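Local coordinates for phage integrase (Pectobacterium atrosepticum, PDB 3JU0), which probably binds arm-type DNA sites through this N-terminal domain, one part of a longer phage-family integrase taking part in DNA recombination and integration, at residues A[7-12]-A[54-59]; A[17-20]-A[26-29]; A[36-41]-A[59-64]; A[49-54]-A[79-84]. All blocks are in the same frame, centred on the assembly; numbering follows the deposited sequence.

Interaction 1 of 4, residues A[7-12]-A[54-59]; sequences KVKNAK and GVYPAV
Val-8 and Lys-9, near the C-terminal end of helix 5-10, face Tyr-56 of segment 54-59, which leads on to helix 61-76. The backbones stay well apart, with Val-8 CA 8.5 Å from Tyr-56 CA, so one aromatic side chain has to span the gap. It does so with CG anti to the backbone N (chi1 178°), which sends the phenol out toward the helix. Val-8 CG1 settles over the middle of one ring face, a CH-pi contact 3.6 Å from the centroid of the Tyr-56 ring and 12° off its normal. On the opposite face lies the next residue in sequence: the peptide bond before Pro-57 is cis, and Pro-57 CB stands 3.9 Å above the Tyr-56 ring plane. The phenol is thus held between a helix methyl and a proline. At its far end, Tyr-56 OH comes 3.3 Å from Lys-9 CB. The rest of the lysine chain leads away from the tyrosine, extended as far as CE and bent only at its last bond. Val-8 O accepts from Lys-36 NZ, and the Val-8 side chain also touches Trp-38 and Leu-28. An aromatic residue preceding a cis-proline, its ring folded against the pyrrolidine, is a familiar turn arrangement; here it docks the N-terminal helix of the arm DNA-binding domain beside the end of its four-stranded antiparallel sheet.

Interaction 2 of 4, residues A[17-20]-A[26-29]; sequences EYKL and MHLL
Lys-19 pairs with Leu-29 and Leu-20 with Leu-28 in antiparallel register, the short strand axes 4.5 Å apart at their closest and their directions 136° apart, a strongly twisted pair. Leu-20 and Leu-28 form the hydrogen-bonded pair: Leu-20 N gives to Leu-28 O at 2.8 Å in the carbonyl plane, and Leu-28 N returns a bond of the same length to Leu-20 O, from a position tilted out of that carbonyl's plane. Lys-19 and Leu-29 form the non-hydrogen-bonded pair, their CA atoms closer together than those of the leucine pair. Here Lys-19 CA leans on Leu-28 O at 3.2 Å, a CA-H...O contact.

These strands make the hairpin 18-23/26-30, whose first strand is an outermost one of the sheet in this chain. The two leucines lie on the face covered by helix 5-10 and the residue after it: Leu-28 meets Val-8, and Leu-20 meets Ala-11. Lys-19, His-27 and Leu-29 lie on the other face of the sheet, the type of surface that related arm-binding domains present to the DNA major groove, so a similar role is probable here.

On that face the lysine methylenes run across the imidazole, Lys-19 CD sitting 3.6 Å from the centroid of the His-27 ring, a CH-pi contact. Glu-17, just before the strand, lays its extended chain against one methyl of Leu-29, Glu-17 CD being 3.8 Å from Leu-29 CD1. Glu-17 CG lies between the backbone N and the carbonyl carbon (chi1 69°), which turns the chain toward the leucine. On the leucine face, Leu-20 CB and Leu-28 CB are 4.4 Å apart.

Interaction 3 of 4, residues A[36-41]-A[59-64]; sequences KYWRLS and VSLADA
Trp-38 NE1 gives its hydrogen to Val-59 O at 2.8 Å, a fairly straight bond (160° at the hydrogen) that leaves the indole edge close to the ring plane yet reaches the carbonyl from above its own plane. The acceptor belongs to the turn just before helix 61-76, so the buried indole N-H is satisfied by backbone, and the start of the helix is tied to the middle of strand 36-44. The tryptophan gets there with CG anti to its carbonyl carbon (chi1 -62°), which lays the ring under the first turn of the helix. Ala-64 CB sits squarely on one face, 3.5 Å from the centroid of the five-membered ring of Trp-38. Near the indole nitrogen, Val-59 CG1 packs 3.7 Å from Trp-38 CD1; at the benzo end, Leu-61 CD1 touches Trp-38 CH2, the leucine and indole crossing at about a right angle.

The helix start itself is fixed by a capping box. Ser-60 OG accepts from Asp-63 N at 3.0 Å, while Ser-60 N gives to Asp-63 OD2 at 2.9 Å, approaching that oxygen on its anti side. The other carboxylate oxygen, Asp-63 OD1, is taken by Ile-92 N, so the buried acid also holds the later helix 92-95 near the cap. Trp-38 meanwhile touches Leu-28 of strand 26-30 and Leu-53 and Tyr-56 of strand 47-56, placing the indole in the core between the sheet and helix 61-76, with Leu-3 of the N-terminal region against both it and Leu-61.

Interaction 4 of 4, residues A[49-54]-A[79-84]; sequences RLLALG and IDPSAK
Leu-51 points its CB from strand 47-56 toward the turn at 79-84, where its two methyls bear on Pro-81 and Ser-82. CB and CG form the stem: CG is anti to the backbone N (chi1 -167°), carrying the branch point across to the turn. From there the fork divides the contact. CD1 presses on the backbone of Ser-82, with Leu-51 CD1 3.5 Å from Ser-82 CA, tighter than a usual carbon contact. CD2 goes to the proline ring, where Leu-51 CD2 lies 3.9 Å from Pro-81 CB, with CG of the proline slightly farther.

The surface that receives these methyls is shaped by an Asx turn: Asp-80 OD1 accepts from Ser-82 N at 3.0 Å, leading into the 3-10 segment 81-83. The same oxygen is bonded by Tyr-42 OH of strand 36-44, which links the turn to the sheet. Ala-71 of helix 61-76 touches both Leu-51 and Pro-81. Between the two segments the contact is nonpolar packing of methyls on carbon, while the directional bonds shape the turn and, through Tyr-42, tie it to the neighbouring strand; the fit of Leu-51 needs close shape matching rather than polar pairing.

Interaction 3 is the most deeply placed, its centre about 3 Å from the centre of the chain, and the one of the four whose side chain makes a hydrogen bond across. Interactions 1 and 4 share strand 47-56 but their centres lie about 19 Å apart on opposite sides of the chain's centre; each works by one nonpolar docking, the first partly open to solvent, the other buried. Interaction 2 joins two neighbouring strands and alone uses backbone pairing, with a leucine face turned toward the core and a mixed face of lysine, histidine and leucine. Strand 36-44 binds the set together: its backbone bonds reach 26-29 on one side and 49-54 on the other, while Lys-36 NZ reaches the helix of interaction 1.

Interaction 1 of 4, residues A[7-12]-A[54-59]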
# COMPACT_ATOMS: atom_id res chain seq x y z
N LYS A 7 11.46 9.66 -3.09
CA LYS A 7 10.89 9.29 -4.37
C LYS A 7 9.37 9.35 -4.27
O LYS A 7 8.70 9.80 -5.18
CB LYS A 7 11.37 7.92 -4.78
CG LYS A 7 12.92 7.86 -5.08
CD LYS A 7 13.26 6.52 -5.69
N VAL A 8 8.83 8.90 -3.14
CA VAL A 8 7.39 8.95 -2.93
C VAL A 8 6.87 10.36 -2.92
O VAL A 8 5.90 10.64 -3.61
CB VAL A 8 6.99 8.18 -1.67
CG1 VAL A 8 5.51 8.38 -1.35
CG2 VAL A 8 7.33 6.72 -1.80
N LYS A 9 7.50 11.23 -2.14
CA LYS A 9 7.08 12.62 -2.01
C LYS A 9 7.17 13.35 -3.34
O LYS A 9 6.27 14.14 -3.68
CB LYS A 9 7.95 13.32 -0.97
CG LYS A 9 7.54 14.73 -0.65
CD LYS A 9 8.50 15.30 0.37
CE LYS A 9 7.87 16.40 1.20
NZ LYS A 9 6.66 16.87 0.47
N ASN A 10 8.27 13.10 -4.08
CA ASN A 10 8.55 13.88 -5.25
C ASN A 10 7.89 13.38 -6.56
O ASN A 10 7.91 14.09 -7.60
CB ASN A 10 10.06 13.98 -5.41
CG ASN A 10 10.73 14.77 -4.28
OD1 ASN A 10 10.14 15.67 -3.67
ND2 ASN A 10 12.02 14.51 -4.10
N ALA A 11 7.28 12.20 -6.54
CA ALA A 11 6.59 11.67 -7.68
C ALA A 11 5.49 12.63 -8.11
O ALA A 11 4.72 13.12 -7.27
CB ALA A 11 6.02 10.28 -7.41
N LYS A 12 5.41 12.97 -9.40
CA LYS A 12 4.38 13.88 -9.91
C LYS A 12 3.38 13.13 -10.76
O LYS A 12 3.70 12.12 -11.37
CB LYS A 12 5.05 14.99 -10.75
CG LYS A 12 6.41 14.49 -11.21
CD LYS A 12 6.70 13.19 -10.43
CE LYS A 12 7.64 12.24 -11.08
NZ LYS A 12 6.96 11.44 -12.09
N GLY A 54 -3.96 2.17 1.90
CA GLY A 54 -4.03 3.53 2.41
C GLY A 54 -3.57 4.57 1.41
O GLY A 54 -3.24 4.25 0.27
N VAL A 55 -3.58 5.80 1.88
CA VAL A 55 -3.34 6.99 1.06
C VAL A 55 -2.14 7.74 1.60
O VAL A 55 -2.14 8.10 2.75
CB VAL A 55 -4.61 7.90 1.03
CG1 VAL A 55 -4.34 9.20 0.35
CG2 VAL A 55 -5.73 7.13 0.33
N TYR A 56 -1.18 8.08 0.75
CA TYR A 56 -0.08 8.96 1.15
C TYR A 56 -0.56 10.43 1.05
O TYR A 56 -1.21 10.79 0.09
CB TYR A 56 1.09 8.73 0.16
CG TYR A 56 2.29 9.60 0.40
CD1 TYR A 56 3.27 9.27 1.30
CD2 TYR A 56 2.42 10.80 -0.28
CE1 TYR A 56 4.36 10.12 1.55
CE2 TYR A 56 3.52 11.59 -0.08
CZ TYR A 56 4.46 11.26 0.82
OH TYR A 56 5.55 12.08 0.99
N PRO A 57 -0.19 11.27 2.00
CA PRO A 57 0.75 11.15 3.08
C PRO A 57 0.13 10.73 4.42
O PRO A 57 0.82 10.66 5.38
CB PRO A 57 1.31 12.60 3.19
CG PRO A 57 0.13 13.37 2.82
CD PRO A 57 -0.55 12.68 1.73
N ALA A 58 -1.17 10.40 4.45
CA ALA A 58 -1.81 9.87 5.68
C ALA A 58 -1.08 8.63 6.16
O ALA A 58 -0.85 8.42 7.37
CB ALA A 58 -3.26 9.64 5.43
N VAL A 59 -0.65 7.83 5.19
CA VAL A 59 0.10 6.61 5.38
C VAL A 59 1.47 6.81 4.71
O VAL A 59 1.59 6.99 3.52
CB VAL A 59 -0.69 5.44 4.74
CG1 VAL A 59 0.11 4.14 4.84
CG2 VAL A 59 -2.10 5.31 5.36

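Interaction 2 of 4, residues A[17-20]-A[26-29]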
# COMPACT_ATOMS: atom_id res chain seq x y z
N GLU A 17 -2.58 7.08 -14.78
CA GLU A 17 -2.06 6.52 -13.53
C GLU A 17 -0.84 5.69 -13.85
O GLU A 17 -0.71 5.10 -14.96
CB GLU A 17 -3.13 5.68 -12.83
CG GLU A 17 -3.52 4.40 -13.48
CD GLU A 17 -4.61 3.67 -12.70
OE1 GLU A 17 -5.37 4.34 -12.01
OE2 GLU A 17 -4.65 2.44 -12.81
N TYR A 18 0.10 5.71 -12.91
CA TYR A 18 1.24 4.83 -12.97
C TYR A 18 1.59 4.25 -11.60
O TYR A 18 1.28 4.84 -10.59
CB TYR A 18 2.41 5.49 -13.66
CG TYR A 18 3.07 6.63 -12.95
CD1 TYR A 18 4.12 6.43 -12.07
CD2 TYR A 18 2.60 7.91 -13.08
CE1 TYR A 18 4.70 7.45 -11.35
CE2 TYR A 18 3.17 8.95 -12.40
CZ TYR A 18 4.24 8.75 -11.55
OH TYR A 18 4.86 9.77 -10.88
N LYS A 19 2.31 3.12 -11.62
CA LYS A 19 2.72 2.43 -10.39
C LYS A 19 4.19 2.60 -10.19
O LYS A 19 4.98 2.38 -11.13
CB LYS A 19 2.44 0.93 -10.51
CG LYS A 19 1.07 0.59 -10.81
CD LYS A 19 0.99 -0.93 -10.90
CE LYS A 19 -0.24 -1.38 -11.70
NZ LYS A 19 -0.94 -0.30 -12.46
N LEU A 20 4.61 2.88 -8.98
CA LEU A 20 5.97 2.82 -8.55
C LEU A 20 6.11 1.61 -7.61
O LEU A 20 5.54 1.58 -6.48
CB LEU A 20 6.39 4.08 -7.85
CG LEU A 20 6.53 5.32 -8.73
CD1 LEU A 20 6.86 6.47 -7.87
CD2 LEU A 20 7.64 5.17 -9.81
N MET A 26 4.00 -4.83 -3.33
CA MET A 26 3.47 -3.46 -2.99
C MET A 26 3.92 -2.39 -3.95
O MET A 26 5.08 -2.38 -4.39
CB MET A 26 3.81 -3.07 -1.58
CG MET A 26 3.00 -1.89 -1.14
SD MET A 26 3.32 -1.38 0.54
CE MET A 26 4.89 -0.52 0.39
N HIS A 27 3.02 -1.49 -4.27
CA HIS A 27 3.37 -0.36 -5.14
C HIS A 27 2.62 0.86 -4.66
O HIS A 27 1.60 0.79 -3.96
CB HIS A 27 3.06 -0.61 -6.59
CG HIS A 27 1.65 -0.93 -6.94
ND1 HIS A 27 0.70 -0.00 -7.31
CD2 HIS A 27 1.06 -2.13 -7.07
CE1 HIS A 27 -0.44 -0.62 -7.61
NE2 HIS A 27 -0.24 -1.91 -7.49
N LEU A 28 3.14 2.02 -5.06
CA LEU A 28 2.40 3.29 -4.98
C LEU A 28 1.77 3.55 -6.35
O LEU A 28 2.43 3.55 -7.36
CB LEU A 28 3.38 4.39 -4.61
CG LEU A 28 2.79 5.77 -4.35
CD1 LEU A 28 2.15 5.72 -2.98
CD2 LEU A 28 3.85 6.82 -4.47
N LEU A 29 0.48 3.82 -6.35
CA LEU A 29 -0.25 4.26 -7.52
C LEU A 29 -0.32 5.76 -7.47
O LEU A 29 -0.88 6.35 -6.52
CB LEU A 29 -1.65 3.62 -7.54
CG LEU A 29 -2.47 3.91 -8.80
CD1 LEU A 29 -1.87 3.14 -10.06
CD2 LEU A 29 -3.88 3.49 -8.56

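Interaction 3 of 4, residues A[36-41]-A[59-64]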
# COMPACT_ATOMS: atom_id res chain seq x y z
N LYS A 36 -2.19 9.67 -4.21
CA LYS A 36 -1.13 8.63 -4.17
C LYS A 36 -1.62 7.48 -3.25
O LYS A 36 -1.89 7.75 -2.09
CB LYS A 36 0.17 9.26 -3.68
CG LYS A 36 0.88 10.17 -4.67
CD LYS A 36 2.05 10.85 -4.10
CE LYS A 36 2.82 11.59 -5.18
NZ LYS A 36 3.91 12.49 -4.61
N TYR A 37 -1.82 6.30 -3.86
CA TYR A 37 -2.47 5.19 -3.24
C TYR A 37 -1.50 4.06 -3.00
O TYR A 37 -0.82 3.65 -3.92
CB TYR A 37 -3.64 4.62 -4.10
CG TYR A 37 -4.69 5.60 -4.49
CD1 TYR A 37 -4.52 6.43 -5.58
CD2 TYR A 37 -5.89 5.65 -3.84
CE1 TYR A 37 -5.48 7.33 -5.98
CE2 TYR A 37 -6.86 6.58 -4.21
CZ TYR A 37 -6.67 7.46 -5.25
OH TYR A 37 -7.68 8.33 -5.66
N TRP A 38 -1.46 3.51 -1.79
CA TRP A 38 -0.67 2.29 -1.54
C TRP A 38 -1.53 1.08 -1.85
O TRP A 38 -2.68 0.97 -1.40
CB TRP A 38 -0.24 2.19 -0.11
CG TRP A 38 0.66 3.30 0.36
CD1 TRP A 38 0.34 4.32 1.19
CD2 TRP A 38 2.01 3.50 -0.04
NE1 TRP A 38 1.44 5.12 1.39
CE2 TRP A 38 2.48 4.63 0.65
CE3 TRP A 38 2.88 2.81 -0.90
CZ2 TRP A 38 3.80 5.14 0.46
CZ3 TRP A 38 4.20 3.31 -1.04
CH2 TRP A 38 4.62 4.43 -0.35
N ARG A 39 -0.94 0.16 -2.60
CA ARG A 39 -1.64 -1.06 -3.03
C ARG A 39 -0.77 -2.28 -2.89
O ARG A 39 0.44 -2.21 -3.15
CB ARG A 39 -2.06 -0.97 -4.50
CG ARG A 39 -3.16 0.01 -4.79
CD ARG A 39 -3.40 0.97 -3.83
NE ARG A 39 -4.82 1.30 -3.94
CZ ARG A 39 -5.56 1.95 -3.04
NH1 ARG A 39 -5.12 2.41 -1.76
NH2 ARG A 39 -6.76 2.12 -3.45
N LEU A 40 -1.41 -3.39 -2.58
CA LEU A 40 -0.70 -4.68 -2.52
C LEU A 40 -1.35 -5.67 -3.50
O LEU A 40 -2.57 -5.97 -3.43
CB LEU A 40 -0.75 -5.29 -1.11
CG LEU A 40 -0.15 -6.68 -0.96
CD1 LEU A 40 1.36 -6.59 -1.20
CD2 LEU A 40 -0.44 -7.27 0.37
N SER A 41 -0.55 -6.22 -4.40
CA SER A 41 -1.01 -7.32 -5.25
C SER A 41 -0.77 -8.63 -4.53
O SER A 41 0.34 -8.87 -3.98
CB SER A 41 -0.23 -7.22 -6.55
OG SER A 41 -0.58 -8.26 -7.45
N VAL A 59 -0.65 7.83 5.19
CA VAL A 59 0.10 6.61 5.38
C VAL A 59 1.47 6.81 4.71
O VAL A 59 1.59 6.99 3.52
CB VAL A 59 -0.69 5.44 4.74
CG1 VAL A 59 0.11 4.14 4.84
CG2 VAL A 59 -2.10 5.31 5.36
N SER A 60 2.51 6.75 5.50
CA SER A 60 3.88 6.90 5.00
C SER A 60 4.39 5.62 4.34
O SER A 60 3.74 4.59 4.42
CB SER A 60 4.85 7.20 6.10
OG SER A 60 5.03 6.15 7.02
N LEU A 61 5.53 5.69 3.71
CA LEU A 61 6.14 4.50 3.16
C LEU A 61 6.41 3.43 4.23
O LEU A 61 6.08 2.26 4.05
CB LEU A 61 7.47 4.92 2.47
CG LEU A 61 8.35 3.77 1.96
CD1 LEU A 61 7.69 2.84 0.97
CD2 LEU A 61 9.65 4.30 1.33
N ALA A 62 6.93 3.85 5.37
CA ALA A 62 7.11 2.93 6.49
C ALA A 62 5.80 2.32 6.95
O ALA A 62 5.71 1.10 7.25
CB ALA A 62 7.83 3.58 7.62
N ASP A 63 4.77 3.15 7.09
CA ASP A 63 3.47 2.67 7.46
C ASP A 63 2.91 1.65 6.42
O ASP A 63 2.34 0.61 6.77
CB ASP A 63 2.47 3.81 7.53
CG ASP A 63 2.71 4.84 8.61
OD1 ASP A 63 3.14 4.48 9.73
OD2 ASP A 63 2.30 6.04 8.32
N ALA A 64 3.11 1.92 5.15
CA ALA A 64 2.64 1.07 4.09
C ALA A 64 3.34 -0.30 4.13
O ALA A 64 2.70 -1.32 3.99
CB ALA A 64 2.83 1.71 2.75

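Interaction 4 of 4, residues A[49-54]-A[79-84]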
# COMPACT_ATOMS: atom_id res chain seq x y z
N ARG A 49 -5.43 -10.47 -6.85
CA ARG A 49 -6.29 -9.45 -6.22
C ARG A 49 -5.40 -8.27 -5.88
O ARG A 49 -4.20 -8.36 -5.94
CB ARG A 49 -6.93 -9.95 -4.94
CG ARG A 49 -7.53 -11.36 -5.09
CD ARG A 49 -8.91 -11.36 -4.67
NE ARG A 49 -9.35 -12.75 -4.76
N LEU A 50 -6.06 -7.16 -5.60
CA LEU A 50 -5.40 -5.92 -5.25
C LEU A 50 -6.06 -5.45 -4.00
O LEU A 50 -7.27 -5.48 -3.87
CB LEU A 50 -5.66 -4.87 -6.31
CG LEU A 50 -4.71 -3.80 -6.55
CD1 LEU A 50 -3.31 -4.27 -6.62
CD2 LEU A 50 -5.13 -3.24 -7.95
N LEU A 51 -5.22 -5.08 -3.06
CA LEU A 51 -5.61 -4.59 -1.71
C LEU A 51 -5.21 -3.13 -1.57
O LEU A 51 -4.03 -2.77 -1.73
CB LEU A 51 -4.83 -5.39 -0.64
CG LEU A 51 -5.24 -5.29 0.78
CD1 LEU A 51 -6.67 -5.90 0.91
CD2 LEU A 51 -4.31 -6.04 1.72
N ALA A 52 -6.15 -2.29 -1.16
CA ALA A 52 -5.82 -0.95 -0.76
C ALA A 52 -5.22 -0.90 0.65
O ALA A 52 -5.81 -1.43 1.62
CB ALA A 52 -7.10 -0.13 -0.76
N LEU A 53 -4.04 -0.32 0.78
CA LEU A 53 -3.36 -0.18 2.05
C LEU A 53 -3.45 1.22 2.62
O LEU A 53 -3.07 1.44 3.75
CB LEU A 53 -1.90 -0.59 1.97
CG LEU A 53 -1.59 -2.00 1.54
CD1 LEU A 53 -0.07 -2.16 1.38
CD2 LEU A 53 -2.12 -2.95 2.53
N GLY A 54 -3.96 2.17 1.90
CA GLY A 54 -4.03 3.53 2.41
C GLY A 54 -3.57 4.57 1.41
O GLY A 54 -3.24 4.25 0.27
N ILE A 79 -6.18 -16.15 5.82
CA ILE A 79 -7.23 -15.17 5.96
C ILE A 79 -7.12 -14.17 4.82
O ILE A 79 -6.04 -13.58 4.59
CB ILE A 79 -7.14 -14.45 7.28
CG1 ILE A 79 -7.35 -15.48 8.37
CG2 ILE A 79 -8.12 -13.30 7.33
CD1 ILE A 79 -7.09 -15.02 9.73
N ASP A 80 -8.23 -13.95 4.11
CA ASP A 80 -8.22 -12.94 3.04
C ASP A 80 -7.95 -11.56 3.64
O ASP A 80 -8.67 -11.08 4.52
CB ASP A 80 -9.60 -12.88 2.39
CG ASP A 80 -9.58 -12.09 1.05
OD1 ASP A 80 -8.67 -11.24 0.91
OD2 ASP A 80 -10.43 -12.37 0.14
N PRO A 81 -6.83 -10.91 3.26
CA PRO A 81 -6.48 -9.68 3.90
C PRO A 81 -7.44 -8.54 3.57
O PRO A 81 -7.44 -7.55 4.26
CB PRO A 81 -5.05 -9.43 3.41
CG PRO A 81 -5.02 -10.07 2.12
CD PRO A 81 -5.83 -11.32 2.28
N SER A 82 -8.29 -8.71 2.56
CA SER A 82 -9.33 -7.69 2.28
C SER A 82 -10.40 -7.61 3.37
O SER A 82 -11.15 -6.64 3.41
CB SER A 82 -9.97 -7.91 0.95
OG SER A 82 -10.76 -9.06 0.91
N ALA A 83 -10.37 -8.55 4.31
CA ALA A 83 -11.39 -8.55 5.38
C ALA A 83 -10.98 -7.64 6.49
O ALA A 83 -11.78 -7.28 7.31
CB ALA A 83 -11.59 -9.95 5.94
N LYS A 84 -9.75 -7.15 6.44
CA LYS A 84 -9.19 -6.31 7.49
C LYS A 84 -9.53 -4.82 7.30
O LYS A 84 -9.41 -4.28 6.15
CB LYS A 84 -7.65 -6.45 7.48
CG LYS A 84 -6.92 -5.55 8.45
CD LYS A 84 -7.16 -5.89 9.81
CE LYS A 84 -6.18 -5.10 10.69
NZ LYS A 84 -6.35 -5.49 12.09